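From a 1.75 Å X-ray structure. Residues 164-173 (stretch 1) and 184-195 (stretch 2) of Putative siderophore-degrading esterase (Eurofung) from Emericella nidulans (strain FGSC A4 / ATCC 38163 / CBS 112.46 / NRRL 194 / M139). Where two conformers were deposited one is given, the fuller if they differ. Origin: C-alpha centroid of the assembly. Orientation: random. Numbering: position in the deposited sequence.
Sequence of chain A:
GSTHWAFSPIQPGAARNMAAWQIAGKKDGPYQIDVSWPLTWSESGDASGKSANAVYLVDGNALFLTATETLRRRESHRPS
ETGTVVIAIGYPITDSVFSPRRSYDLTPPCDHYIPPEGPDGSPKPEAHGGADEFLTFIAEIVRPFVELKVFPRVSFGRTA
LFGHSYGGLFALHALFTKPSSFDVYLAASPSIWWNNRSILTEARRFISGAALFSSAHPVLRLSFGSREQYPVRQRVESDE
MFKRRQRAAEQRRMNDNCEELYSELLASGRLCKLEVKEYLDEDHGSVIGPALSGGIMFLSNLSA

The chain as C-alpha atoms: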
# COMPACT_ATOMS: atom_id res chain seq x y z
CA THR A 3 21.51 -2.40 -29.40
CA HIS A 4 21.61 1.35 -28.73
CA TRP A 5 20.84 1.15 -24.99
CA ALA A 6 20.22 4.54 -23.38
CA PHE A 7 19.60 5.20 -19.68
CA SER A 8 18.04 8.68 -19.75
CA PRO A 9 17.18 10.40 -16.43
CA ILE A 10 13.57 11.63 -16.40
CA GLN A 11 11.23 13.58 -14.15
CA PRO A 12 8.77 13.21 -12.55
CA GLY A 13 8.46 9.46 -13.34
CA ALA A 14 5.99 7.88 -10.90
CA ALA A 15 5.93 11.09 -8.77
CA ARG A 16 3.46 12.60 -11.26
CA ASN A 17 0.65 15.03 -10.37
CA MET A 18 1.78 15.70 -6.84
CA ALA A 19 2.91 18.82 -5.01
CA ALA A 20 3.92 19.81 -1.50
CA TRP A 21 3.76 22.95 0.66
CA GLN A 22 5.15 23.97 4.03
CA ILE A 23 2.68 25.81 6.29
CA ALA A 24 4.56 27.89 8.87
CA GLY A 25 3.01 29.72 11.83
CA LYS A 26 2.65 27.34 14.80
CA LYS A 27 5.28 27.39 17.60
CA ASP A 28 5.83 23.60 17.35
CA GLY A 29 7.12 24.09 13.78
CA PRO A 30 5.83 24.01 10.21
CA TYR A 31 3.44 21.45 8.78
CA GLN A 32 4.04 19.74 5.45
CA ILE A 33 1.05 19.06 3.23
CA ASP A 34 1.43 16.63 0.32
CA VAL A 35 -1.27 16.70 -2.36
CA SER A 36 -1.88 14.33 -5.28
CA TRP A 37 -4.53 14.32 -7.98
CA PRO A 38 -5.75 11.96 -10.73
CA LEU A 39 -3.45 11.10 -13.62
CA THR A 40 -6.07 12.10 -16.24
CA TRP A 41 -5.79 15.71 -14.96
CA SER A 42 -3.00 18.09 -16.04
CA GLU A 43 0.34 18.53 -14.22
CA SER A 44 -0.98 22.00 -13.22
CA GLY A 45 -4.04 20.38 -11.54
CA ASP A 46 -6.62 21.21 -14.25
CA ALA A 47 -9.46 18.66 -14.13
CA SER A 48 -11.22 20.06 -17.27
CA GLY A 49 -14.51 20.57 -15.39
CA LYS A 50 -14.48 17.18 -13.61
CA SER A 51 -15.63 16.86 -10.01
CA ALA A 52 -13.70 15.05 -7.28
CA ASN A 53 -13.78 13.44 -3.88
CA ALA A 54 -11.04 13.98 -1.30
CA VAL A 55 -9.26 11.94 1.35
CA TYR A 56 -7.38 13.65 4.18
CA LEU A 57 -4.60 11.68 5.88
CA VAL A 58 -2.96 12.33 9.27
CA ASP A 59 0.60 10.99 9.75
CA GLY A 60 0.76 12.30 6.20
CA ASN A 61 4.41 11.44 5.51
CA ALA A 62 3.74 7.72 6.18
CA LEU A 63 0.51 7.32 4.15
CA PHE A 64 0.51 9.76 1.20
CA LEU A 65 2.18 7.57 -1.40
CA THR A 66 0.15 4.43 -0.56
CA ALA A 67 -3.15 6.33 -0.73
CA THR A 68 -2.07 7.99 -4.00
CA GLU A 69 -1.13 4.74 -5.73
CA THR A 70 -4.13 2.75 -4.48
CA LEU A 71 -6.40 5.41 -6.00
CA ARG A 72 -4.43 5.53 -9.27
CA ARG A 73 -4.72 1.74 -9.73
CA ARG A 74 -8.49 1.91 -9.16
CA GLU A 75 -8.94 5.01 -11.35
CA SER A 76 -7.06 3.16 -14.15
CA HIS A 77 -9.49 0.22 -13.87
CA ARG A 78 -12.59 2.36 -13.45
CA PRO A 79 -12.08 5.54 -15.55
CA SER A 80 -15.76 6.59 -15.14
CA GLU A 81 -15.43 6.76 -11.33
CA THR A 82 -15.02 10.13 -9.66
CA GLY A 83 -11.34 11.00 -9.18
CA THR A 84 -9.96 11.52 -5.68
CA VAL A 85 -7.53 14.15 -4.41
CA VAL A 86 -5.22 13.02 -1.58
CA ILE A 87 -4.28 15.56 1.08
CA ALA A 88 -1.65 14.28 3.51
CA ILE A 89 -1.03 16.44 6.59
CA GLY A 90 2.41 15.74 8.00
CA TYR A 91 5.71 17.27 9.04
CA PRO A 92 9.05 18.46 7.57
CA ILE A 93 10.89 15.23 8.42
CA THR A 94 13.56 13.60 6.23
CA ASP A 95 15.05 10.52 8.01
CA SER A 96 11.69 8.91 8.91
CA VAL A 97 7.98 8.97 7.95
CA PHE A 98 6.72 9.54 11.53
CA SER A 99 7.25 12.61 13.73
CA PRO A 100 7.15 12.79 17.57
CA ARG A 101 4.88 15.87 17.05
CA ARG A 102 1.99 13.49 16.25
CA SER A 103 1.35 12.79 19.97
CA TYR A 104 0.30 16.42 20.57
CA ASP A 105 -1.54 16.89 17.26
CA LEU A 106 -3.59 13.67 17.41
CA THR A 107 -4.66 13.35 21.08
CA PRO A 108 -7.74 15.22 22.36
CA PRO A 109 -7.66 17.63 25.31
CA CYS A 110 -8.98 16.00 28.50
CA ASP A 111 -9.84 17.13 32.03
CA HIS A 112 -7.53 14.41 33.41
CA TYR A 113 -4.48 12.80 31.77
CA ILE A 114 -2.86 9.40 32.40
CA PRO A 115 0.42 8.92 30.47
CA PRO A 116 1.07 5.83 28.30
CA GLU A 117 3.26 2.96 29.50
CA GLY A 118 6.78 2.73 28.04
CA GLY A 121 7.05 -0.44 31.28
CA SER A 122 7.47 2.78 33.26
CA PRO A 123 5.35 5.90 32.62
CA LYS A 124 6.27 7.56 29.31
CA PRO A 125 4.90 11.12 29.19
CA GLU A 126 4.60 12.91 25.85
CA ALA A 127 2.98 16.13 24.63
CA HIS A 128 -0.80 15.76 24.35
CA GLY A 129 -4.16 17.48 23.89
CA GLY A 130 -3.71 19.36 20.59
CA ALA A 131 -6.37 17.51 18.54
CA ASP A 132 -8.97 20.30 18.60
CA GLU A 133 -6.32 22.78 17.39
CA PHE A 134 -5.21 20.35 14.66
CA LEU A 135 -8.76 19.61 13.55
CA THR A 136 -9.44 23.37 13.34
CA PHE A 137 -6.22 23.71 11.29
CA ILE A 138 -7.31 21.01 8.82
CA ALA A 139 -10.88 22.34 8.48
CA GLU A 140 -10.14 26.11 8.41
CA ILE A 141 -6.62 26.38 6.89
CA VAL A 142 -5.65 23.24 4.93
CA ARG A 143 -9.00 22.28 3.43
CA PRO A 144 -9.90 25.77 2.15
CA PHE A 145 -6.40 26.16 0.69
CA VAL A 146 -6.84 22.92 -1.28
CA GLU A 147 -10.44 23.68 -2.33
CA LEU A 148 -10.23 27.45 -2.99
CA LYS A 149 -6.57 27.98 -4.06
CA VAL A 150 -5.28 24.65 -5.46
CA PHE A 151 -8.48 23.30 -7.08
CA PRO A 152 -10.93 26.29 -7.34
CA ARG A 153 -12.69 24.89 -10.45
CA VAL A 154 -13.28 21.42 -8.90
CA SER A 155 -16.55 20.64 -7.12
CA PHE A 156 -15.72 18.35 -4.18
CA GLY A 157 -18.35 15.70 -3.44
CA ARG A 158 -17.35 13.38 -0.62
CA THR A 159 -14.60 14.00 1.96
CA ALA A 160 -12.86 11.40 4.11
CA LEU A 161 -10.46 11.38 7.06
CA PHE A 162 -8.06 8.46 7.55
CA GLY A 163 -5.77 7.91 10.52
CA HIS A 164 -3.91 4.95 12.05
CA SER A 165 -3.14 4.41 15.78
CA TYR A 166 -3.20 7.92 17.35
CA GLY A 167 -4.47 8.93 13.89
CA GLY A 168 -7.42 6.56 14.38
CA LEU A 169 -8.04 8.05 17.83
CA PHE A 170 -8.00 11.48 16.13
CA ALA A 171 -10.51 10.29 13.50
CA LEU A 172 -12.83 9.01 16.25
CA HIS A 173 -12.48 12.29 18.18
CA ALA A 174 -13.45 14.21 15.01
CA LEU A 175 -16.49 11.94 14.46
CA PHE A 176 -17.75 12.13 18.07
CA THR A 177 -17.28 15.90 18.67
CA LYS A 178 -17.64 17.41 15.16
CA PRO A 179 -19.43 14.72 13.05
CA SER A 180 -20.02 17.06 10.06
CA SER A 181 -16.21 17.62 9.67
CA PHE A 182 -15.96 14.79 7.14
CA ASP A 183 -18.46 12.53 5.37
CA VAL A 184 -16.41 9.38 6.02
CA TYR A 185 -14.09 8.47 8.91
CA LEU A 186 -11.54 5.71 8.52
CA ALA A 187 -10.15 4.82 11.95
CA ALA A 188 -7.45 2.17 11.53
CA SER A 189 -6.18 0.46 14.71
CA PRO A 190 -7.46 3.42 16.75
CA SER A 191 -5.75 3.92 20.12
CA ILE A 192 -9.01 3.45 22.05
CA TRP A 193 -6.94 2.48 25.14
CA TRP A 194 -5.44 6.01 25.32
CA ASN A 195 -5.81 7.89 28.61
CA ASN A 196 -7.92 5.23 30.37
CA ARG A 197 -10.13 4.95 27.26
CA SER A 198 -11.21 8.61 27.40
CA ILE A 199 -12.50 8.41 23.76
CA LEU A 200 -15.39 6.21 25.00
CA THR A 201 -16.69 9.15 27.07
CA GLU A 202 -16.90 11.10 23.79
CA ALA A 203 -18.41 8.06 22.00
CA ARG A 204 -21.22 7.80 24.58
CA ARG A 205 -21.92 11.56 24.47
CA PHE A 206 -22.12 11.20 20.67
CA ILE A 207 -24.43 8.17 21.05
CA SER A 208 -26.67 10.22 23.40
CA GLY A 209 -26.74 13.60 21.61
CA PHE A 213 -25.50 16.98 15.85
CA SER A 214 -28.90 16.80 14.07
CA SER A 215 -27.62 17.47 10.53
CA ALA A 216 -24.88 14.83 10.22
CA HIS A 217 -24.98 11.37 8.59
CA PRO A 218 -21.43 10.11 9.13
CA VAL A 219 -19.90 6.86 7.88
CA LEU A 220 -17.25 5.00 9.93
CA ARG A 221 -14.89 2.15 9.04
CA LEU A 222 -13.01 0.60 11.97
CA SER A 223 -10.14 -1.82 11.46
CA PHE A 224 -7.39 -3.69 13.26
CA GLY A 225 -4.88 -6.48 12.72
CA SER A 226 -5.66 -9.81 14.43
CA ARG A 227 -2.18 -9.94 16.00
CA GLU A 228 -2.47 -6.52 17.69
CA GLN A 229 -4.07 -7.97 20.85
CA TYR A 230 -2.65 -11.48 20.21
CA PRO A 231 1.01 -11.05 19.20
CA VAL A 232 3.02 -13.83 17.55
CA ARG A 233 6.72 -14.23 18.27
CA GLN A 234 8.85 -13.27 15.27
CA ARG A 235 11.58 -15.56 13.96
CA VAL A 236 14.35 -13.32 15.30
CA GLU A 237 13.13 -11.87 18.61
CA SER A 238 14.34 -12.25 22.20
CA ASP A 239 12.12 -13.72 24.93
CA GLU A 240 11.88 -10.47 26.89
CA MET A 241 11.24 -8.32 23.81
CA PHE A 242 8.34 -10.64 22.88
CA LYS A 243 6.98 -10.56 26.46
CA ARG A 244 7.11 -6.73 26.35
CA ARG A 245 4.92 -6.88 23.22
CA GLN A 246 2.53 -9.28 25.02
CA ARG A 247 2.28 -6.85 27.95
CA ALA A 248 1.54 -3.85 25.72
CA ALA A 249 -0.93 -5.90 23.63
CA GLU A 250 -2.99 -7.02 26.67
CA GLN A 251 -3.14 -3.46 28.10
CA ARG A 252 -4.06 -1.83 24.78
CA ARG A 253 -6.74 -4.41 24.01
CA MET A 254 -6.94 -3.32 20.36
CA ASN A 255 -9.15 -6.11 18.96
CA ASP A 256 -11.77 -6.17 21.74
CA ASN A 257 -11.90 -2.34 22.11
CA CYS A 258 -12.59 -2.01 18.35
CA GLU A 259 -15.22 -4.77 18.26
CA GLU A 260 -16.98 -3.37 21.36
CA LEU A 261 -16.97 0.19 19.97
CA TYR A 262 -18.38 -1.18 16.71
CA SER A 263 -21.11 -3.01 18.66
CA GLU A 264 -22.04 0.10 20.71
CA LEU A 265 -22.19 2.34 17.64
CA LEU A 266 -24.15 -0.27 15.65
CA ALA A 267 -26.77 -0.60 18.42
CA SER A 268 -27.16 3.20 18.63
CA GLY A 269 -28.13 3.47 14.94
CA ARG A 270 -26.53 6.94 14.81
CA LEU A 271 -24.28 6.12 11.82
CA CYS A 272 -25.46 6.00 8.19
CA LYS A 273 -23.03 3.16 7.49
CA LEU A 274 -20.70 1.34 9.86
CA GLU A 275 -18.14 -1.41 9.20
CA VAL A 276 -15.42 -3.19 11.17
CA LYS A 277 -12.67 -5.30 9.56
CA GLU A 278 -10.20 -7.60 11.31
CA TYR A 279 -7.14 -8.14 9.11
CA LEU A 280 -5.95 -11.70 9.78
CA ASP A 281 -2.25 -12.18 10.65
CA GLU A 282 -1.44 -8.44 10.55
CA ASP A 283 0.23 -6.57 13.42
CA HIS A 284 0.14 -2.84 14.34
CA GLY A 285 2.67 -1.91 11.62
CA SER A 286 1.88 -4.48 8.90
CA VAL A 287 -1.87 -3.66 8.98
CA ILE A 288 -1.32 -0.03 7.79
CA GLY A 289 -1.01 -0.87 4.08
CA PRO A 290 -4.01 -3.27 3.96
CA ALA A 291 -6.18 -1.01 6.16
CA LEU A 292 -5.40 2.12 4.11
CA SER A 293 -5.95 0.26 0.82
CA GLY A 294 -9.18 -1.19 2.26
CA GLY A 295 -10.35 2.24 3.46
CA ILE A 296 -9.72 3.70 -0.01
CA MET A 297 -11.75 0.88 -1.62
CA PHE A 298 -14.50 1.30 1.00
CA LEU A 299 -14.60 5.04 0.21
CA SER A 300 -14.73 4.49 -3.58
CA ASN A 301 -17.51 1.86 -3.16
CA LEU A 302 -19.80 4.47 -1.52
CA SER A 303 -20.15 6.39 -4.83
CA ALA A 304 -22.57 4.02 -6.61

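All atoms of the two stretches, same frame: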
# COMPACT_ATOMS: atom_id res chain seq x y z
N HIS A 164 -4.31 6.21 11.42
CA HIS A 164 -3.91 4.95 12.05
C HIS A 164 -3.32 5.21 13.44
O HIS A 164 -2.60 6.19 13.62
CB HIS A 164 -2.90 4.21 11.18
CG HIS A 164 -2.33 2.98 11.82
ND1 HIS A 164 -1.18 2.99 12.57
CD2 HIS A 164 -2.76 1.69 11.80
CE1 HIS A 164 -0.92 1.76 12.99
NE2 HIS A 164 -1.87 0.96 12.54
N SER A 165 -3.64 4.33 14.39
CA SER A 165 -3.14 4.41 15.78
C SER A 165 -3.62 5.71 16.44
O SER A 165 -4.83 5.91 16.54
CB SER A 165 -1.62 4.15 15.86
OG SER A 165 -0.82 5.16 15.28
N TYR A 166 -2.73 6.60 16.89
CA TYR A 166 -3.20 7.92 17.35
C TYR A 166 -4.01 8.64 16.28
O TYR A 166 -4.94 9.38 16.61
CB TYR A 166 -2.04 8.82 17.81
CG TYR A 166 -1.49 8.55 19.20
CD1 TYR A 166 -2.10 7.63 20.07
CD2 TYR A 166 -0.39 9.25 19.66
CE1 TYR A 166 -1.59 7.41 21.34
CE2 TYR A 166 0.11 9.04 20.93
CZ TYR A 166 -0.49 8.12 21.77
OH TYR A 166 -0.00 7.89 23.02
N GLY A 167 -3.66 8.44 15.00
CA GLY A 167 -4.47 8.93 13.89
C GLY A 167 -5.90 8.42 13.90
O GLY A 167 -6.83 9.17 13.58
N GLY A 168 -6.09 7.16 14.26
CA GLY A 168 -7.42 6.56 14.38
C GLY A 168 -8.18 7.15 15.56
O GLY A 168 -9.38 7.40 15.46
N LEU A 169 -7.48 7.35 16.67
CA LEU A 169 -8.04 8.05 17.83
C LEU A 169 -8.52 9.44 17.42
O LEU A 169 -9.64 9.84 17.78
CB LEU A 169 -6.99 8.14 18.95
CG LEU A 169 -7.37 8.92 20.22
CD1 LEU A 169 -8.52 8.24 20.94
CD2 LEU A 169 -6.16 9.07 21.13
N PHE A 170 -7.68 10.15 16.67
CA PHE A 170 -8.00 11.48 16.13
C PHE A 170 -9.25 11.45 15.25
O PHE A 170 -10.13 12.30 15.41
CB PHE A 170 -6.80 12.03 15.35
CG PHE A 170 -7.04 13.38 14.74
CD1 PHE A 170 -6.91 14.54 15.51
CD2 PHE A 170 -7.38 13.50 13.40
CE1 PHE A 170 -7.13 15.79 14.94
CE2 PHE A 170 -7.60 14.75 12.83
CZ PHE A 170 -7.48 15.90 13.61
N ALA A 171 -9.33 10.49 14.34
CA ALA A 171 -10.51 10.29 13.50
C ALA A 171 -11.78 10.08 14.32
O ALA A 171 -12.82 10.69 14.02
CB ALA A 171 -10.30 9.12 12.54
N LEU A 172 -11.70 9.23 15.34
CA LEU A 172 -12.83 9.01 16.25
C LEU A 172 -13.22 10.28 17.01
O LEU A 172 -14.41 10.60 17.11
CB LEU A 172 -12.52 7.88 17.24
CG LEU A 172 -12.40 6.47 16.62
CD1 LEU A 172 -12.05 5.45 17.68
CD2 LEU A 172 -13.67 6.06 15.88
N HIS A 173 -12.23 11.00 17.52
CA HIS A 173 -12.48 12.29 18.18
C HIS A 173 -13.21 13.28 17.26
O HIS A 173 -14.17 13.93 17.69
CB HIS A 173 -11.17 12.90 18.69
CG HIS A 173 -11.35 14.26 19.29
ND1 HIS A 173 -11.99 14.46 20.49
CD2 HIS A 173 -11.01 15.48 18.83
CE1 HIS A 173 -12.01 15.75 20.76
NE2 HIS A 173 -11.43 16.39 19.77
N VAL A 184 -16.88 10.73 5.74
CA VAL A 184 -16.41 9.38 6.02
C VAL A 184 -15.20 9.44 6.94
O VAL A 184 -14.29 10.24 6.72
CB VAL A 184 -16.03 8.66 4.71
CG1 VAL A 184 -15.59 7.22 4.99
CG2 VAL A 184 -17.20 8.68 3.74
N TYR A 185 -15.20 8.59 7.96
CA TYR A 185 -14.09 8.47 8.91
C TYR A 185 -13.54 7.06 8.82
O TYR A 185 -14.29 6.09 8.88
CB TYR A 185 -14.56 8.76 10.33
CG TYR A 185 -15.16 10.14 10.46
CD1 TYR A 185 -14.41 11.20 10.95
CD2 TYR A 185 -16.48 10.39 10.07
CE1 TYR A 185 -14.96 12.47 11.06
CE2 TYR A 185 -17.03 11.65 10.17
CZ TYR A 185 -16.26 12.69 10.67
OH TYR A 185 -16.80 13.95 10.77
N LEU A 186 -12.23 6.97 8.65
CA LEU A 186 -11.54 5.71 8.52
C LEU A 186 -10.55 5.66 9.68
O LEU A 186 -9.51 6.31 9.64
CB LEU A 186 -10.85 5.63 7.16
CG LEU A 186 -11.75 5.87 5.94
CD1 LEU A 186 -10.91 6.05 4.69
CD2 LEU A 186 -12.74 4.73 5.76
N ALA A 187 -10.94 4.93 10.72
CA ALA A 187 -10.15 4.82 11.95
C ALA A 187 -9.49 3.45 11.99
O ALA A 187 -10.13 2.45 12.35
CB ALA A 187 -11.05 5.03 13.16
N ALA A 188 -8.22 3.41 11.62
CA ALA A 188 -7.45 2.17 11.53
C ALA A 188 -6.64 1.95 12.81
O ALA A 188 -5.89 2.83 13.23
CB ALA A 188 -6.54 2.22 10.32
N SER A 189 -6.83 0.79 13.44
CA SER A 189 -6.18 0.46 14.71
C SER A 189 -6.22 1.63 15.70
O SER A 189 -5.19 2.01 16.23
CB SER A 189 -4.73 0.05 14.45
OG SER A 189 -4.68 -0.98 13.47
N PRO A 190 -7.41 2.21 15.93
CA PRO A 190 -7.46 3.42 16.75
C PRO A 190 -7.03 3.15 18.19
O PRO A 190 -7.39 2.11 18.75
CB PRO A 190 -8.95 3.80 16.70
CG PRO A 190 -9.64 2.50 16.49
CD PRO A 190 -8.75 1.74 15.56
N SER A 191 -6.27 4.07 18.77
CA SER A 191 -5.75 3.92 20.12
C SER A 191 -6.84 4.18 21.17
O SER A 191 -6.76 5.12 21.96
CB SER A 191 -4.55 4.85 20.34
OG SER A 191 -3.57 4.62 19.34
N ILE A 192 -7.84 3.30 21.18
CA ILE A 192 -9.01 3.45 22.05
C ILE A 192 -8.57 3.40 23.52
O ILE A 192 -9.09 4.16 24.33
CB ILE A 192 -10.12 2.41 21.71
CG1 ILE A 192 -10.72 2.76 20.34
CG2 ILE A 192 -11.21 2.39 22.78
CD1 ILE A 192 -11.63 1.70 19.74
N TRP A 193 -7.59 2.55 23.82
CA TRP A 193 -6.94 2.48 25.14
C TRP A 193 -6.47 3.82 25.74
O TRP A 193 -6.44 3.96 26.97
CB TRP A 193 -5.73 1.53 25.10
CG TRP A 193 -4.63 1.97 24.18
CD1 TRP A 193 -4.48 1.64 22.86
CD2 TRP A 193 -3.53 2.83 24.50
NE1 TRP A 193 -3.35 2.24 22.35
CE2 TRP A 193 -2.75 2.98 23.33
CE3 TRP A 193 -3.12 3.49 25.67
CZ2 TRP A 193 -1.59 3.75 23.29
CZ3 TRP A 193 -1.96 4.26 25.64
CH2 TRP A 193 -1.21 4.39 24.45
N TRP A 194 -6.10 4.77 24.89
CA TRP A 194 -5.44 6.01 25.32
C TRP A 194 -6.14 6.74 26.46
O TRP A 194 -7.35 6.96 26.43
CB TRP A 194 -5.24 6.96 24.13
CG TRP A 194 -4.51 8.20 24.52
CD1 TRP A 194 -3.16 8.35 24.68
CD2 TRP A 194 -5.09 9.47 24.83
NE1 TRP A 194 -2.86 9.64 25.06
CE2 TRP A 194 -4.03 10.35 25.15
CE3 TRP A 194 -6.40 9.96 24.85
CZ2 TRP A 194 -4.24 11.68 25.50
CZ3 TRP A 194 -6.61 11.29 25.20
CH2 TRP A 194 -5.54 12.14 25.52
N ASN A 195 -5.35 7.12 27.47
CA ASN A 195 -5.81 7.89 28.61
C ASN A 195 -7.03 7.24 29.28
O ASN A 195 -8.10 7.85 29.37
CB ASN A 195 -6.11 9.33 28.18
CG ASN A 195 -6.36 10.24 29.36
OD1 ASN A 195 -5.81 10.02 30.43
ND2 ASN A 195 -7.20 11.26 29.16

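The contact between residues 164-173 and 184-195 is a buried, largely apolar packing of a helix against the strand and loop that follow it in sequence, pinned at the helix's N-terminal end by two backbone hydrogen bonds. It illustrates a general principle of α/β folds: where a strand turns sharply into a helix, main-chain bonds fix the turn, and small residues let the helix lie close to the neighbouring strand.

The turn is the polar part. His164 pairs with Ala188 in a parallel bridge, their CA atoms 4.5 Å apart and their side chains on the same face of the sheet. Ser165 N donates to Ala188 O at 2.9 Å, and the same oxygen receives a CA-H...O contact from His164 CA at 3.1 Å. From the other side of the same residue, Ser165 O accepts from Ser191 N, three residues beyond Ala188, at 3.2 Å, so Ser165 is held through both its amide and its carbonyl. Its phi/psi of 62/-120 is strained for a residue with a side chain, and marks the tight bend just before the helix. The Ser165 side chain makes no capping bond; its OG instead donates to His164 O at 2.6 Å. A serine with this strained backbone, set at the sharp turn from strand to helix, recalls the nucleophile turn of serine hydrolases, in keeping with an esterase.

Beyond the turn, the helix 166-173 runs at 145° to the strand 184-188, and their axes approach to 6.5 Å. Gly168 makes this closeness possible. Its CA lies 3.9 Å from Pro190 CA, and a CB built there would fall 2.8 Å from Pro190 CA and 2.9 Å from Ala188 O, both clashes. Gly167 is bare for a local reason: a CB would come 2.6 Å from His164 N, while nothing of the second stretch is near.

One turn later a methyl group fits where Gly168 could carry none. Ala171 points toward the strand, its CB 4.2 Å from Ala187 CB, and Leu172 CD2 reaches the same Ala187 CB at 3.9 Å. Leu172 leaves its backbone sideways, but its m,t rotamer brings CD1 to 3.6 Å from Pro190 CB and 4.0 Å from Ile192 CG1. Tyr185 closes this end of the contact, with CD1 3.5 Å from Ala171 O.

Toward the loop the side chains grow larger. Leu169 points at the second stretch and sets CD2 3.8 Å from Trp194 CB. The CA-to-CB bond of Tyr166 points away, yet its ring extends back to the loop, where CE1 lies 3.8 Å from Trp194 CD1 and 4.1 Å from Trp193 CZ2. The Tyr166 ring and the five-membered ring of Trp194 meet obliquely, centroids 5.3 Å apart. Ser191, small enough to sit beneath the start of the helix, places OG 3.4 Å from Tyr166 CD1. In all, 702 Å² is buried, counting both sides.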